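Local coordinates for K Homology domain-containing protein (Aeropyrum pernix, PDB 1TUA), which is of unknown function but, as a protein with two KH domains, may bind RNA, at residues E24-I29 and I37-E42; V67-L72 and A139-Y144; V90-K95 and A153-A158. All blocks are in the same frame, centred on the assembly; numbering follows the deposited sequence.

In the fold
Contact 1 closes early in the chain, folding helix 24-33 back against strand 35-40 within the first KH unit. Only after it has closed does contact 2 open: helix 57-72, the last helix of that unit, meets strand 137-141, far along in the second. Contact 3 starts within this long loop, on strand 87-93, and closes beyond it on helix 144-158, so contacts 2 and 3 cross. They share one sheet, in which strands 87-93 and 137-141 are neighbours. Helix 57-72 also touches contact 1, through V25 and I70. The result is a four-layer sandwich of sheet, helices, sheet and helices, with contacts 1 and 3 on opposite sides of the chain's centre.

Contact 1 (E24-I29 and I37-E42)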
loop_
_atom_site.group_PDB
_atom_site.type_symbol
_atom_site.label_atom_id
_atom_site.label_comp_id
_atom_site.label_asym_id
_atom_site.label_seq_id
_atom_site.Cartn_x
_atom_site.Cartn_y
_atom_site.Cartn_z
ATOM N N GLU A 24 5.128 -8.610 18.627
ATOM C CA GLU A 24 3.772 -9.052 18.321
ATOM C C GLU A 24 3.340 -8.890 16.863
ATOM O O GLU A 24 2.546 -9.688 16.367
ATOM C CB GLU A 24 2.769 -8.330 19.227
ATOM C CG GLU A 24 2.813 -6.811 19.119
ATOM C CD GLU A 24 1.793 -6.135 20.020
ATOM O OE1 GLU A 24 1.697 -6.532 21.205
ATOM O OE2 GLU A 24 1.097 -5.207 19.546
ATOM N N VAL A 25 3.845 -7.863 16.181
ATOM C CA VAL A 25 3.468 -7.647 14.788
ATOM C C VAL A 25 4.117 -8.667 13.863
ATOM O O VAL A 25 3.424 -9.320 13.073
ATOM C CB VAL A 25 3.813 -6.218 14.307
ATOM C CG1 VAL A 25 3.601 -6.107 12.792
ATOM C CG2 VAL A 25 2.922 -5.209 15.020
ATOM N N LYS A 26 5.434 -8.834 13.949
ATOM C CA LYS A 26 6.061 -9.820 13.076
ATOM C C LYS A 26 5.547 -11.214 13.439
ATOM O O LYS A 26 5.409 -12.071 12.568
ATOM C CB LYS A 26 7.590 -9.772 13.165
ATOM C CG LYS A 26 8.181 -10.319 14.430
ATOM C CD LYS A 26 9.671 -10.569 14.257
ATOM C CE LYS A 26 10.231 -11.291 15.465
ATOM N NZ LYS A 26 11.622 -11.760 15.234
ATOM N N ALA A 27 5.251 -11.437 14.718
ATOM C CA ALA A 27 4.732 -12.733 15.159
ATOM C C ALA A 27 3.392 -13.027 14.491
ATOM O O ALA A 27 3.145 -14.151 14.064
ATOM C CB ALA A 27 4.562 -12.755 16.665
ATOM N N GLU A 28 2.529 -12.016 14.414
ATOM C CA GLU A 28 1.218 -12.176 13.797
ATOM C C GLU A 28 1.358 -12.406 12.292
ATOM O O GLU A 28 0.625 -13.213 11.713
ATOM C CB GLU A 28 0.355 -10.938 14.068
ATOM C CG GLU A 28 -1.102 -11.065 13.639
ATOM C CD GLU A 28 -1.792 -12.292 14.224
ATOM O OE1 GLU A 28 -1.357 -12.792 15.288
ATOM O OE2 GLU A 28 -2.788 -12.753 13.626
ATOM N N ILE A 29 2.297 -11.708 11.650
ATOM C CA ILE A 29 2.484 -11.906 10.212
ATOM C C ILE A 29 2.934 -13.347 9.976
ATOM O O ILE A 29 2.430 -14.031 9.082
ATOM C CB ILE A 29 3.549 -10.955 9.630
ATOM C CG1 ILE A 29 3.114 -9.505 9.822
ATOM C CG2 ILE A 29 3.731 -11.239 8.137
ATOM C CD1 ILE A 29 4.173 -8.494 9.422
ATOM N N ILE A 37 10.216 -14.689 9.987
ATOM C CA ILE A 37 10.754 -13.378 9.694
ATOM C C ILE A 37 11.905 -13.057 10.635
ATOM O O ILE A 37 11.755 -13.098 11.857
ATOM C CB ILE A 37 9.655 -12.307 9.835
ATOM C CG1 ILE A 37 8.513 -12.619 8.871
ATOM C CG2 ILE A 37 10.224 -10.929 9.554
ATOM C CD1 ILE A 37 7.331 -11.667 8.993
ATOM N N THR A 38 13.057 -12.747 10.058
ATOM C CA THR A 38 14.228 -12.413 10.851
ATOM C C THR A 38 14.571 -10.948 10.606
ATOM O O THR A 38 14.505 -10.454 9.475
ATOM C CB THR A 38 15.416 -13.315 10.481
ATOM O OG1 THR A 38 15.718 -13.154 9.093
ATOM C CG2 THR A 38 15.072 -14.771 10.737
ATOM N N VAL A 39 14.925 -10.257 11.682
ATOM C CA VAL A 39 15.244 -8.843 11.614
ATOM C C VAL A 39 16.720 -8.542 11.848
ATOM O O VAL A 39 17.344 -9.098 12.751
ATOM C CB VAL A 39 14.418 -8.061 12.653
ATOM C CG1 VAL A 39 14.700 -6.572 12.531
ATOM C CG2 VAL A 39 12.941 -8.352 12.466
ATOM N N ASP A 40 17.267 -7.664 11.016
ATOM C CA ASP A 40 18.654 -7.229 11.123
ATOM C C ASP A 40 18.540 -5.755 11.515
ATOM O O ASP A 40 18.497 -4.886 10.644
ATOM C CB ASP A 40 19.349 -7.353 9.768
ATOM C CG ASP A 40 20.813 -6.958 9.821
ATOM O OD1 ASP A 40 21.165 -6.026 10.580
ATOM O OD2 ASP A 40 21.614 -7.575 9.086
ATOM N N THR A 41 18.481 -5.474 12.815
ATOM C CA THR A 41 18.324 -4.098 13.281
ATOM C C THR A 41 19.425 -3.150 12.821
ATOM O O THR A 41 19.154 -2.013 12.434
ATOM C CB THR A 41 18.245 -4.024 14.816
ATOM O OG1 THR A 41 19.500 -4.414 15.374
ATOM C CG2 THR A 41 17.160 -4.942 15.339
ATOM N N GLU A 42 20.666 -3.617 12.866
ATOM C CA GLU A 42 21.792 -2.788 12.460
ATOM C C GLU A 42 21.707 -2.337 11.004
ATOM O O GLU A 42 22.118 -1.224 10.672
ATOM C CB GLU A 42 23.095 -3.543 12.716
ATOM C CG GLU A 42 23.418 -3.666 14.199
ATOM C CD GLU A 42 24.489 -4.702 14.491
ATOM O OE1 GLU A 42 25.554 -4.672 13.832
ATOM O OE2 GLU A 42 24.263 -5.546 15.388
HETATM O O HOH W 1 11.607 -14.376 14.720
#
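This contact belongs to the first of two type I KH folds (beta-alpha-alpha-beta-beta-alpha), where K26 and I29 of the second helix face I37 and V39 of the second strand. In KH domains these two elements flank the groove that holds single-stranded nucleic acid, and a similar role is plausible here. The helix and strand segments run closer to antiparallel than to parallel, at 147°, with their axes 9.5 Å apart at the closest approach, a spacing consistent with a single layer of side chains.

Deep in the layer, I29 CG2 lies 3.7 Å from I37 CD1, and the two isoleucines cross at about a right angle. In I37, a chi1 of -59° turns CG1 to the side of the backbone N, and the chain continues extended to carry CD1 out to the helix. Branched aliphatic residues suit this place, because one arm can cross the interface while the others pack elsewhere: I29 also reaches A63 and V66 of helix 57-72, and I37 reaches V46 of the neighbouring strand.

Nearer the edge, K26 packs with its methylenes and ends in a charged group. Beyond CG the chain is fully extended and runs out toward the strand. On the way CD passes 4.3 Å from V39 CG2, a beta-branched side chain that also covers L15 and I19 of helix 15-19. The ammonium group ends beside the strand backbone, where NZ is 3.6 Å from I37 O. A water off to one side links the two, accepting from K26 NZ at 2.7 Å and donating to I37 O at 3.1 Å.

Contact 2 (V67-L72 and A139-Y144); sequences VKAISL and AIIGDY
L72 of helix 57-72 and A139, in strand 137-141, bring their CA atoms to 6.8 Å, the nearest backbone approach between the two segments. Alanine suits this close approach, since it offers a single methyl. A139 CB is met from two points on the leucine, by L72 CD1 at 3.9 Å and by L72 CB at 4.1 Å; chi1 of -74° sets the direction of CG, and chi2 of 168° continues the chain so that CD1 reaches that methyl. One turn earlier the larger residue is on the strand. I141 extends toward the helix and brings CD1 to 4.4 Å from A69 CB, which it meets from the flank in a looser touch. F74 covers both A139 and I141, while L82 and A79 lie against A69. The strand belongs to the second KH sheet and the helix to the first KH unit, so the pairing joins the two domains at the middle of the four-layer sandwich. All four touching residues are buried and meet only through carbon, consistent with an interface held by packing and the exclusion of water, with no polar partner needed.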
loop_
_atom_site.group_PDB
_atom_site.type_symbol
_atom_site.label_atom_id
_atom_site.label_comp_id
_atom_site.label_asym_id
_atom_site.label_seq_id
_atom_site.Cartn_x
_atom_site.Cartn_y
_atom_site.Cartn_z
ATOM N N VAL A 67 5.126 -6.251 5.327
ATOM C CA VAL A 67 6.296 -5.581 5.896
ATOM C C VAL A 67 6.605 -4.292 5.129
ATOM O O VAL A 67 6.875 -3.251 5.725
ATOM C CB VAL A 67 7.535 -6.497 5.856
ATOM C CG1 VAL A 67 8.789 -5.693 6.218
ATOM C CG2 VAL A 67 7.347 -7.663 6.831
ATOM N N LYS A 68 6.573 -4.366 3.803
ATOM C CA LYS A 68 6.851 -3.193 2.986
ATOM C C LYS A 68 5.823 -2.100 3.258
ATOM O O LYS A 68 6.176 -0.928 3.370
ATOM C CB LYS A 68 6.844 -3.563 1.500
ATOM C CG LYS A 68 7.089 -2.376 0.579
ATOM C CD LYS A 68 7.041 -2.793 -0.888
ATOM C CE LYS A 68 7.254 -1.595 -1.818
ATOM N NZ LYS A 68 7.095 -1.956 -3.268
ATOM N N ALA A 69 4.555 -2.487 3.371
ATOM C CA ALA A 69 3.478 -1.531 3.634
ATOM C C ALA A 69 3.659 -0.812 4.982
ATOM O O ALA A 69 3.394 0.388 5.094
ATOM C CB ALA A 69 2.120 -2.243 3.587
ATOM N N ILE A 70 4.101 -1.539 6.005
ATOM C CA ILE A 70 4.323 -0.928 7.317
ATOM C C ILE A 70 5.513 0.027 7.235
ATOM O O ILE A 70 5.491 1.123 7.806
ATOM C CB ILE A 70 4.580 -2.004 8.397
ATOM C CG1 ILE A 70 3.307 -2.839 8.584
ATOM C CG2 ILE A 70 5.023 -1.344 9.719
ATOM C CD1 ILE A 70 3.502 -4.074 9.439
ATOM N N SER A 71 6.547 -0.391 6.515
ATOM C CA SER A 71 7.738 0.437 6.319
ATOM C C SER A 71 7.354 1.759 5.643
ATOM O O SER A 71 7.875 2.820 5.984
ATOM C CB SER A 71 8.753 -0.314 5.448
ATOM O OG SER A 71 9.906 0.473 5.208
ATOM N N LEU A 72 6.433 1.684 4.688
ATOM C CA LEU A 72 5.967 2.866 3.962
ATOM C C LEU A 72 5.132 3.830 4.805
ATOM O O LEU A 72 4.921 4.983 4.412
ATOM C CB LEU A 72 5.175 2.439 2.726
ATOM C CG LEU A 72 6.039 1.884 1.589
ATOM C CD1 LEU A 72 5.159 1.219 0.550
ATOM C CD2 LEU A 72 6.852 3.013 0.971
ATOM N N ALA A 139 1.396 5.388 -0.489
ATOM C CA ALA A 139 1.127 3.958 -0.619
ATOM C C ALA A 139 -0.375 3.694 -0.678
ATOM O O ALA A 139 -1.155 4.311 0.053
ATOM C CB ALA A 139 1.753 3.208 0.554
ATOM N N ILE A 140 -0.765 2.753 -1.534
ATOM C CA ILE A 140 -2.168 2.415 -1.741
ATOM C C ILE A 140 -2.398 0.912 -1.662
ATOM O O ILE A 140 -1.660 0.139 -2.263
ATOM C CB ILE A 140 -2.617 2.875 -3.148
ATOM C CG1 ILE A 140 -2.332 4.369 -3.325
ATOM C CG2 ILE A 140 -4.091 2.546 -3.368
ATOM C CD1 ILE A 140 -2.303 4.817 -4.787
ATOM N N ILE A 141 -3.436 0.509 -0.937
ATOM C CA ILE A 141 -3.792 -0.901 -0.816
ATOM C C ILE A 141 -5.222 -1.096 -1.306
ATOM O O ILE A 141 -6.139 -0.425 -0.829
ATOM C CB ILE A 141 -3.724 -1.398 0.650
ATOM C CG1 ILE A 141 -2.285 -1.296 1.185
ATOM C CG2 ILE A 141 -4.225 -2.841 0.721
ATOM C CD1 ILE A 141 -2.167 -1.479 2.687
ATOM N N GLY A 142 -5.404 -2.014 -2.253
ATOM C CA GLY A 142 -6.731 -2.305 -2.785
ATOM C C GLY A 142 -6.616 -3.350 -3.882
ATOM O O GLY A 142 -5.510 -3.828 -4.139
ATOM N N ASP A 143 -7.719 -3.737 -4.526
ATOM C CA ASP A 143 -7.573 -4.710 -5.606
ATOM C C ASP A 143 -6.963 -3.973 -6.792
ATOM O O ASP A 143 -6.957 -2.741 -6.829
ATOM C CB ASP A 143 -8.906 -5.410 -5.977
ATOM C CG ASP A 143 -9.978 -4.460 -6.463
ATOM O OD1 ASP A 143 -9.720 -3.671 -7.394
ATOM O OD2 ASP A 143 -11.100 -4.517 -5.920
ATOM N N TYR A 144 -6.436 -4.724 -7.750
ATOM C CA TYR A 144 -5.766 -4.139 -8.904
ATOM C C TYR A 144 -6.373 -2.895 -9.546
ATOM O O TYR A 144 -5.726 -1.852 -9.608
ATOM C CB TYR A 144 -5.564 -5.191 -9.996
ATOM C CG TYR A 144 -4.753 -4.650 -11.145
ATOM C CD1 TYR A 144 -3.398 -4.367 -10.991
ATOM C CD2 TYR A 144 -5.355 -4.351 -12.366
ATOM C CE1 TYR A 144 -2.660 -3.794 -12.022
ATOM C CE2 TYR A 144 -4.626 -3.776 -13.404
ATOM C CZ TYR A 144 -3.282 -3.498 -13.225
ATOM O OH TYR A 144 -2.562 -2.918 -14.243
#

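Contact 3 (V90-K95 and A153-A158); sequences VVVDLK and AIEMLA
With chi1 at 173°, V92 swings CG1 to the far side of CB from its backbone N and out toward the helix, where I154 and E155 receive it; in L94, chi2 of 178° runs CD1 on anti to CA and leaves CD2 as the branch turned to the helix. V92 CG1 lies 4.2 Å from I154 CG2, methyl against methyl. It also lies 4.2 Å from E155 CG, so the glutamate contributes an aliphatic methylene to the packing, an arrangement suited to a residue at the partly exposed border of the interface. I154 touches with its CG2 branch while the end of its longer arm leads away, and it packs as well on I112 and I123.

The second KH domain follows the beta-alpha-alpha-beta-beta-alpha order with the short helix 95-98 added. The strand here is its first and helix 144-158 is the one after its third strand, so the contact lays that helix over an outer strand of the three-stranded sheet. The opposite face of the strand, through V91, meets the first KH unit.

Just past the strand, A158 offers one methyl, and L94 CD2 meets its CB at 4.1 Å. The leucine also fills in against L105, I108 and I112 of helix 102-113. The turn through L94 is braced by a capping bond: D93 OD1 accepts from K95 N at 2.9 Å, with an N-H...O angle of 141°, at the start of the helix that begins at K95.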
loop_
_atom_site.group_PDB
_atom_site.type_symbol
_atom_site.label_atom_id
_atom_site.label_comp_id
_atom_site.label_asym_id
_atom_site.label_seq_id
_atom_site.Cartn_x
_atom_site.Cartn_y
_atom_site.Cartn_z
ATOM N N VAL A 90 0.331 -0.607 -4.137
ATOM C CA VAL A 90 0.818 0.247 -5.212
ATOM C C VAL A 90 1.398 1.481 -4.557
ATOM O O VAL A 90 0.837 1.990 -3.588
ATOM C CB VAL A 90 -0.308 0.660 -6.158
ATOM C CG1 VAL A 90 0.196 1.717 -7.136
ATOM C CG2 VAL A 90 -0.810 -0.563 -6.905
ATOM N N VAL A 91 2.520 1.962 -5.078
ATOM C CA VAL A 91 3.162 3.134 -4.496
ATOM C C VAL A 91 3.419 4.228 -5.512
ATOM O O VAL A 91 3.838 3.959 -6.636
ATOM C CB VAL A 91 4.514 2.762 -3.844
ATOM C CG1 VAL A 91 5.179 4.008 -3.268
ATOM C CG2 VAL A 91 4.303 1.722 -2.754
ATOM N N VAL A 92 3.152 5.465 -5.105
ATOM C CA VAL A 92 3.403 6.626 -5.945
ATOM C C VAL A 92 4.562 7.375 -5.293
ATOM O O VAL A 92 4.440 7.869 -4.172
ATOM C CB VAL A 92 2.176 7.556 -6.014
ATOM C CG1 VAL A 92 2.529 8.835 -6.753
ATOM C CG2 VAL A 92 1.036 6.849 -6.728
ATOM N N ASP A 93 5.702 7.422 -5.975
ATOM C CA ASP A 93 6.857 8.126 -5.430
ATOM C C ASP A 93 6.750 9.565 -5.920
ATOM O O ASP A 93 6.973 9.847 -7.100
ATOM C CB ASP A 93 8.164 7.501 -5.924
ATOM C CG ASP A 93 9.376 8.043 -5.185
ATOM O OD1 ASP A 93 9.509 9.281 -5.086
ATOM O OD2 ASP A 93 10.195 7.233 -4.699
ATOM N N LEU A 94 6.408 10.472 -5.006
ATOM C CA LEU A 94 6.228 11.872 -5.358
ATOM C C LEU A 94 7.480 12.569 -5.891
ATOM O O LEU A 94 7.374 13.595 -6.564
ATOM C CB LEU A 94 5.652 12.638 -4.160
ATOM C CG LEU A 94 4.289 12.130 -3.659
ATOM C CD1 LEU A 94 3.845 12.924 -2.448
ATOM C CD2 LEU A 94 3.254 12.245 -4.770
ATOM N N LYS A 95 8.660 12.029 -5.606
ATOM C CA LYS A 95 9.874 12.657 -6.110
ATOM C C LYS A 95 9.983 12.468 -7.621
ATOM O O LYS A 95 10.787 13.125 -8.287
ATOM C CB LYS A 95 11.108 12.101 -5.400
ATOM C CG LYS A 95 11.244 12.610 -3.979
ATOM C CD LYS A 95 12.560 12.203 -3.359
ATOM C CE LYS A 95 12.690 12.774 -1.956
ATOM N NZ LYS A 95 13.935 12.320 -1.272
ATOM N N ALA A 153 -5.508 9.069 -9.686
ATOM C CA ALA A 153 -6.056 10.261 -9.042
ATOM C C ALA A 153 -4.971 10.988 -8.241
ATOM O O ALA A 153 -4.870 12.220 -8.285
ATOM C CB ALA A 153 -7.217 9.880 -8.135
ATOM N N ILE A 154 -4.162 10.223 -7.507
ATOM C CA ILE A 154 -3.076 10.800 -6.720
ATOM C C ILE A 154 -2.070 11.488 -7.643
ATOM O O ILE A 154 -1.623 12.599 -7.364
ATOM C CB ILE A 154 -2.332 9.724 -5.901
ATOM C CG1 ILE A 154 -3.275 9.109 -4.859
ATOM C CG2 ILE A 154 -1.104 10.340 -5.233
ATOM C CD1 ILE A 154 -3.745 10.088 -3.812
ATOM N N GLU A 155 -1.711 10.830 -8.740
ATOM C CA GLU A 155 -0.769 11.426 -9.678
ATOM C C GLU A 155 -1.337 12.729 -10.256
ATOM O O GLU A 155 -0.618 13.728 -10.375
ATOM C CB GLU A 155 -0.445 10.438 -10.799
ATOM C CG GLU A 155 0.310 9.211 -10.314
ATOM C CD GLU A 155 0.499 8.162 -11.401
ATOM O OE1 GLU A 155 -0.477 7.866 -12.128
ATOM O OE2 GLU A 155 1.620 7.625 -11.519
ATOM N N MET A 156 -2.624 12.721 -10.606
ATOM C CA MET A 156 -3.275 13.915 -11.156
ATOM C C MET A 156 -3.216 15.084 -10.166
ATOM O O MET A 156 -3.003 16.228 -10.564
ATOM C CB MET A 156 -4.734 13.617 -11.521
ATOM C CG MET A 156 -4.918 12.787 -12.794
ATOM S SD MET A 156 -6.634 12.261 -13.050
ATOM C CE MET A 156 -7.404 13.749 -13.565
ATOM N N LEU A 157 -3.402 14.800 -8.878
ATOM C CA LEU A 157 -3.345 15.857 -7.872
ATOM C C LEU A 157 -1.914 16.352 -7.708
ATOM O O LEU A 157 -1.687 17.545 -7.523
ATOM C CB LEU A 157 -3.873 15.363 -6.518
ATOM C CG LEU A 157 -5.376 15.112 -6.394
ATOM C CD1 LEU A 157 -5.702 14.651 -4.978
ATOM C CD2 LEU A 157 -6.137 16.381 -6.721
ATOM N N ALA A 158 -0.951 15.432 -7.782
ATOM C CA ALA A 158 0.458 15.792 -7.636
ATOM C C ALA A 158 0.910 16.642 -8.813
ATOM O O ALA A 158 1.961 17.280 -8.763
ATOM C CB ALA A 158 1.321 14.536 -7.540
#